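Local coordinates for uncharacterized protein lp_1913 (Lactobacillus plantarum, PDB 3FLH) that is of unknown function but carries a rhodanese-like domain, the fold of sulfurtransferases and of the related Cdc25-type phosphatases, at residues B[29-41]-B[68-80]. Residues are numbered along the deposited sequence; the frame is centred on the assembly and turned at random.
Sequences ATGKYVVLDVRNA and LDPAKTYVVYDWT
The carboxylate of D37 ties the ends of two parallel strands together: its OD2 meets Y77 OH at 2.6 Å, a weak bond across the contact, while R39 grips both oxygens side-on. R39 NE lies 2.9 Å from D37 OD1, on the syn lone pair and in the guanidinium plane, and NH2 forms a salt bridge to OD2. OD1 also accepts the backbone N of R39, closing an Asx turn that an aspartate's short carboxylate suits. With CG anti to the backbone N (chi1 -171°), D37 brings OD2 against the Y77 hydroxyl, the carboxylate turned 54° from the ring plane, and its CA sits above the ring as a CH-pi contact. Replacing D37 by an alanine would remove the carboxylate, and the buried R39 guanidinium would probably lose its side-on mate, leaning more on D48, while the Y77 hydroxyl would lose its acceptor but keep its bond with I50 N. V35 CG1 meets the edge of the same ring, near its plane, 3.3 Å from Y77 CE2.

Between the ends, backbone bonds run alternately to and fro, from V34 N to T73 O, V75 N to V34 O and L36 N to V75 O, the last at 2.7 Å and nearly straight (175°). On the face of V34 and L36, the Y74 ring lies beside V34, its CE1 3.5 Å from V34 CB, while L36 CD1 reaches CD1 of that ring obliquely. Branched V34 and V35 suit the extended backbone, and their methyls meet Y74 and Y77. At the strand starts K72 bends at chi2, passes its methylenes across V34 CG2 and brings NZ 2.8 Å from G31 O. Helix 85-95 covers V76, and V38 beyond the strand end; helix 19-27 covers V35 on the other face. Neighbouring parallel strands sandwiched between helices are the central-sheet core of the alpha/beta rhodanese-like fold.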
loop_
_atom_site.group_PDB
_atom_site.type_symbol
_atom_site.label_atom_id
_atom_site.label_comp_id
_atom_site.label_asym_id
_atom_site.label_seq_id
_atom_site.Cartn_x
_atom_site.Cartn_y
_atom_site.Cartn_z
ATOM N N ALA B 29 -26.101 -2.054 14.850
ATOM C CA ALA B 29 -26.800 -0.773 14.775
ATOM C C ALA B 29 -26.191 0.260 15.720
ATOM O O ALA B 29 -26.892 1.125 16.249
ATOM C CB ALA B 29 -28.278 -0.968 15.098
ATOM N N THR B 30 -24.884 0.167 15.928
ATOM C CA THR B 30 -24.189 1.092 16.810
ATOM C C THR B 30 -24.113 2.478 16.173
ATOM O O THR B 30 -24.044 3.490 16.874
ATOM C CB THR B 30 -22.773 0.593 17.110
ATOM O OG1 THR B 30 -22.840 -0.756 17.586
ATOM C CG2 THR B 30 -22.119 1.463 18.167
ATOM N N GLY B 31 -24.129 2.515 14.845
ATOM C CA GLY B 31 -24.073 3.778 14.131
ATOM C C GLY B 31 -22.899 4.642 14.541
ATOM O O GLY B 31 -23.053 5.834 14.815
ATOM N N LYS B 32 -21.716 4.044 14.585
ATOM C CA LYS B 32 -20.518 4.777 14.968
ATOM C C LYS B 32 -19.678 5.131 13.739
ATOM O O LYS B 32 -18.877 6.064 13.777
ATOM C CB LYS B 32 -19.683 3.942 15.945
ATOM C CG LYS B 32 -18.562 4.710 16.639
ATOM C CD LYS B 32 -17.528 3.768 17.260
ATOM C CE LYS B 32 -18.125 2.872 18.346
ATOM N NZ LYS B 32 -18.570 3.627 19.561
ATOM N N TYR B 33 -19.872 4.398 12.646
ATOM C CA TYR B 33 -19.107 4.643 11.426
ATOM C C TYR B 33 -19.977 4.908 10.196
ATOM O O TYR B 33 -21.073 4.364 10.063
ATOM C CB TYR B 33 -18.188 3.447 11.141
ATOM C CG TYR B 33 -17.258 3.098 12.279
ATOM C CD1 TYR B 33 -16.267 3.990 12.691
ATOM C CD2 TYR B 33 -17.379 1.887 12.960
ATOM C CE1 TYR B 33 -15.418 3.688 13.760
ATOM C CE2 TYR B 33 -16.535 1.576 14.029
ATOM C CZ TYR B 33 -15.557 2.485 14.422
ATOM O OH TYR B 33 -14.720 2.186 15.477
ATOM N N VAL B 34 -19.475 5.762 9.310
ATOM C CA VAL B 34 -20.144 6.088 8.055
ATOM C C VAL B 34 -19.099 5.770 6.992
ATOM O O VAL B 34 -17.998 6.319 7.011
ATOM C CB VAL B 34 -20.533 7.586 7.968
ATOM C CG1 VAL B 34 -21.121 7.897 6.585
ATOM C CG2 VAL B 34 -21.545 7.923 9.057
ATOM N N VAL B 35 -19.446 4.866 6.086
ATOM C CA VAL B 35 -18.549 4.430 5.024
ATOM C C VAL B 35 -18.706 5.316 3.782
ATOM O O VAL B 35 -19.828 5.568 3.329
ATOM C CB VAL B 35 -18.851 2.947 4.636
ATOM C CG1 VAL B 35 -17.910 2.475 3.537
ATOM C CG2 VAL B 35 -18.713 2.048 5.860
ATOM N N LEU B 36 -17.578 5.785 3.251
ATOM C CA LEU B 36 -17.551 6.634 2.060
ATOM C C LEU B 36 -16.827 5.933 0.930
ATOM O O LEU B 36 -15.651 5.574 1.063
ATOM C CB LEU B 36 -16.822 7.953 2.336
ATOM C CG LEU B 36 -17.282 8.786 3.530
ATOM C CD1 LEU B 36 -16.436 10.059 3.616
ATOM C CD2 LEU B 36 -18.766 9.132 3.377
ATOM N N ASP B 37 -17.529 5.739 -0.182
ATOM C CA ASP B 37 -16.958 5.092 -1.363
ATOM C C ASP B 37 -16.320 6.229 -2.159
ATOM O O ASP B 37 -17.024 7.006 -2.795
ATOM C CB ASP B 37 -18.076 4.438 -2.188
ATOM C CG ASP B 37 -17.553 3.568 -3.304
ATOM O OD1 ASP B 37 -16.602 3.984 -4.004
ATOM O OD2 ASP B 37 -18.097 2.449 -3.493
ATOM N N VAL B 38 -14.997 6.335 -2.120
ATOM C CA VAL B 38 -14.323 7.421 -2.829
ATOM C C VAL B 38 -13.826 7.073 -4.229
ATOM O O VAL B 38 -12.999 7.792 -4.787
ATOM C CB VAL B 38 -13.137 7.971 -2.008
ATOM C CG1 VAL B 38 -13.626 8.414 -0.631
ATOM C CG2 VAL B 38 -12.058 6.913 -1.869
ATOM N N ARG B 39 -14.326 5.978 -4.796
ATOM C CA ARG B 39 -13.928 5.571 -6.146
ATOM C C ARG B 39 -14.419 6.615 -7.155
ATOM O O ARG B 39 -15.304 7.411 -6.847
ATOM C CB ARG B 39 -14.538 4.207 -6.507
ATOM C CG ARG B 39 -14.004 3.002 -5.733
ATOM C CD ARG B 39 -14.738 1.720 -6.152
ATOM N NE ARG B 39 -16.165 1.782 -5.832
ATOM C CZ ARG B 39 -17.099 1.002 -6.374
ATOM N NH1 ARG B 39 -16.770 0.084 -7.275
ATOM N NH2 ARG B 39 -18.372 1.145 -6.016
ATOM N N ASN B 40 -13.849 6.609 -8.359
ATOM C CA ASN B 40 -14.264 7.553 -9.391
ATOM C C ASN B 40 -15.698 7.255 -9.829
ATOM O O ASN B 40 -16.132 6.100 -9.833
ATOM C CB ASN B 40 -13.315 7.499 -10.597
ATOM C CG ASN B 40 -13.046 6.083 -11.076
ATOM O OD1 ASN B 40 -11.917 5.593 -10.986
ATOM N ND2 ASN B 40 -14.079 5.420 -11.588
ATOM N N ALA B 41 -16.428 8.308 -10.187
ATOM C CA ALA B 41 -17.824 8.195 -10.600
ATOM C C ALA B 41 -18.160 7.028 -11.534
ATOM O O ALA B 41 -19.057 6.239 -11.239
ATOM C CB ALA B 41 -18.283 9.513 -11.232
ATOM N N LEU B 68 -21.269 16.378 5.710
ATOM C CA LEU B 68 -20.984 15.307 6.658
ATOM C C LEU B 68 -21.180 15.684 8.123
ATOM O O LEU B 68 -20.879 16.800 8.538
ATOM C CB LEU B 68 -19.553 14.797 6.438
ATOM C CG LEU B 68 -19.193 14.352 5.012
ATOM C CD1 LEU B 68 -17.743 13.909 4.967
ATOM C CD2 LEU B 68 -20.111 13.226 4.562
ATOM N N ASP B 69 -21.696 14.739 8.900
ATOM C CA ASP B 69 -21.925 14.948 10.326
ATOM C C ASP B 69 -20.579 14.849 11.042
ATOM O O ASP B 69 -19.898 13.828 10.948
ATOM C CB ASP B 69 -22.867 13.878 10.871
ATOM C CG ASP B 69 -23.347 14.189 12.272
ATOM O OD1 ASP B 69 -22.507 14.549 13.123
ATOM O OD2 ASP B 69 -24.564 14.073 12.522
ATOM N N PRO B 70 -20.185 15.904 11.774
ATOM C CA PRO B 70 -18.915 15.943 12.505
ATOM C C PRO B 70 -18.803 14.987 13.691
ATOM O O PRO B 70 -17.706 14.731 14.186
ATOM C CB PRO B 70 -18.813 17.404 12.927
ATOM C CG PRO B 70 -20.240 17.767 13.171
ATOM C CD PRO B 70 -20.941 17.154 11.979
ATOM N N ALA B 71 -19.936 14.462 14.144
ATOM C CA ALA B 71 -19.955 13.538 15.274
ATOM C C ALA B 71 -19.709 12.094 14.836
ATOM O O ALA B 71 -19.521 11.211 15.670
ATOM C CB ALA B 71 -21.296 13.637 15.999
ATOM N N LYS B 72 -19.709 11.860 13.529
ATOM C CA LYS B 72 -19.505 10.517 12.995
ATOM C C LYS B 72 -18.050 10.244 12.608
ATOM O O LYS B 72 -17.279 11.168 12.353
ATOM C CB LYS B 72 -20.390 10.314 11.762
ATOM C CG LYS B 72 -21.883 10.403 12.027
ATOM C CD LYS B 72 -22.383 9.190 12.800
ATOM C CE LYS B 72 -23.901 9.226 12.969
ATOM N NZ LYS B 72 -24.408 7.991 13.614
ATOM N N THR B 73 -17.678 8.970 12.575
ATOM C CA THR B 73 -16.332 8.598 12.169
ATOM C C THR B 73 -16.462 8.041 10.760
ATOM O O THR B 73 -17.275 7.153 10.501
ATOM C CB THR B 73 -15.716 7.544 13.111
ATOM O OG1 THR B 73 -15.513 8.129 14.401
ATOM C CG2 THR B 73 -14.370 7.060 12.576
ATOM N N TYR B 74 -15.667 8.578 9.841
ATOM C CA TYR B 74 -15.730 8.147 8.452
ATOM C C TYR B 74 -14.677 7.133 8.051
ATOM O O TYR B 74 -13.537 7.195 8.499
ATOM C CB TYR B 74 -15.663 9.387 7.565
ATOM C CG TYR B 74 -16.878 10.257 7.777
ATOM C CD1 TYR B 74 -18.065 10.003 7.088
ATOM C CD2 TYR B 74 -16.877 11.259 8.747
ATOM C CE1 TYR B 74 -19.224 10.724 7.366
ATOM C CE2 TYR B 74 -18.032 11.982 9.033
ATOM C CZ TYR B 74 -19.198 11.706 8.339
ATOM O OH TYR B 74 -20.339 12.408 8.619
ATOM N N VAL B 75 -15.085 6.186 7.212
ATOM C CA VAL B 75 -14.198 5.143 6.706
ATOM C C VAL B 75 -14.229 5.253 5.182
ATOM O O VAL B 75 -15.281 5.107 4.563
ATOM C CB VAL B 75 -14.683 3.728 7.137
ATOM C CG1 VAL B 75 -13.737 2.657 6.613
ATOM C CG2 VAL B 75 -14.769 3.652 8.664
ATOM N N VAL B 76 -13.078 5.517 4.578
ATOM C CA VAL B 76 -13.011 5.658 3.130
ATOM C C VAL B 76 -12.409 4.416 2.477
ATOM O O VAL B 76 -11.696 3.657 3.126
ATOM C CB VAL B 76 -12.147 6.886 2.731
ATOM C CG1 VAL B 76 -12.731 8.159 3.319
ATOM C CG2 VAL B 76 -10.721 6.692 3.218
ATOM N N TYR B 77 -12.707 4.209 1.195
ATOM C CA TYR B 77 -12.149 3.078 0.461
ATOM C C TYR B 77 -12.206 3.276 -1.049
ATOM O O TYR B 77 -13.126 3.903 -1.577
ATOM C CB TYR B 77 -12.870 1.773 0.836
ATOM C CG TYR B 77 -14.269 1.631 0.263
ATOM C CD1 TYR B 77 -14.467 1.223 -1.065
ATOM C CD2 TYR B 77 -15.392 1.884 1.052
ATOM C CE1 TYR B 77 -15.750 1.070 -1.582
ATOM C CE2 TYR B 77 -16.680 1.731 0.544
ATOM C CZ TYR B 77 -16.850 1.324 -0.763
ATOM O OH TYR B 77 -18.117 1.139 -1.246
ATOM N N ASP B 78 -11.203 2.746 -1.738
ATOM C CA ASP B 78 -11.146 2.817 -3.188
ATOM C C ASP B 78 -11.335 1.368 -3.608
ATOM O O ASP B 78 -11.548 0.497 -2.754
ATOM C CB ASP B 78 -9.784 3.360 -3.657
ATOM C CG ASP B 78 -9.751 3.684 -5.156
ATOM O OD1 ASP B 78 -10.814 3.667 -5.818
ATOM O OD2 ASP B 78 -8.653 3.972 -5.677
ATOM N N TRP B 79 -11.257 1.089 -4.901
ATOM C CA TRP B 79 -11.468 -0.281 -5.350
ATOM C C TRP B 79 -10.417 -1.237 -4.806
ATOM O O TRP B 79 -10.701 -2.408 -4.555
ATOM C CB TRP B 79 -11.522 -0.351 -6.882
ATOM C CG TRP B 79 -10.233 -0.066 -7.592
ATOM C CD1 TRP B 79 -9.636 1.149 -7.770
ATOM C CD2 TRP B 79 -9.402 -1.023 -8.255
ATOM N NE1 TRP B 79 -8.482 1.007 -8.512
ATOM C CE2 TRP B 79 -8.316 -0.319 -8.822
ATOM C CE3 TRP B 79 -9.473 -2.412 -8.428
ATOM C CZ2 TRP B 79 -7.304 -0.958 -9.551
ATOM C CZ3 TRP B 79 -8.465 -3.048 -9.155
ATOM C CH2 TRP B 79 -7.397 -2.318 -9.706
ATOM N N THR B 80 -9.208 -0.733 -4.595
ATOM C CA THR B 80 -8.141 -1.572 -4.081
ATOM C C THR B 80 -7.257 -0.766 -3.132
ATOM O O THR B 80 -7.197 0.462 -3.218
ATOM C CB THR B 80 -7.297 -2.139 -5.251
ATOM O OG1 THR B 80 -6.486 -3.218 -4.779
ATOM C CG2 THR B 80 -6.404 -1.055 -5.837
HETATM O O HOH W 1 -18.705 8.027 15.563
HETATM O O HOH W 2 -11.739 4.625 -8.507
#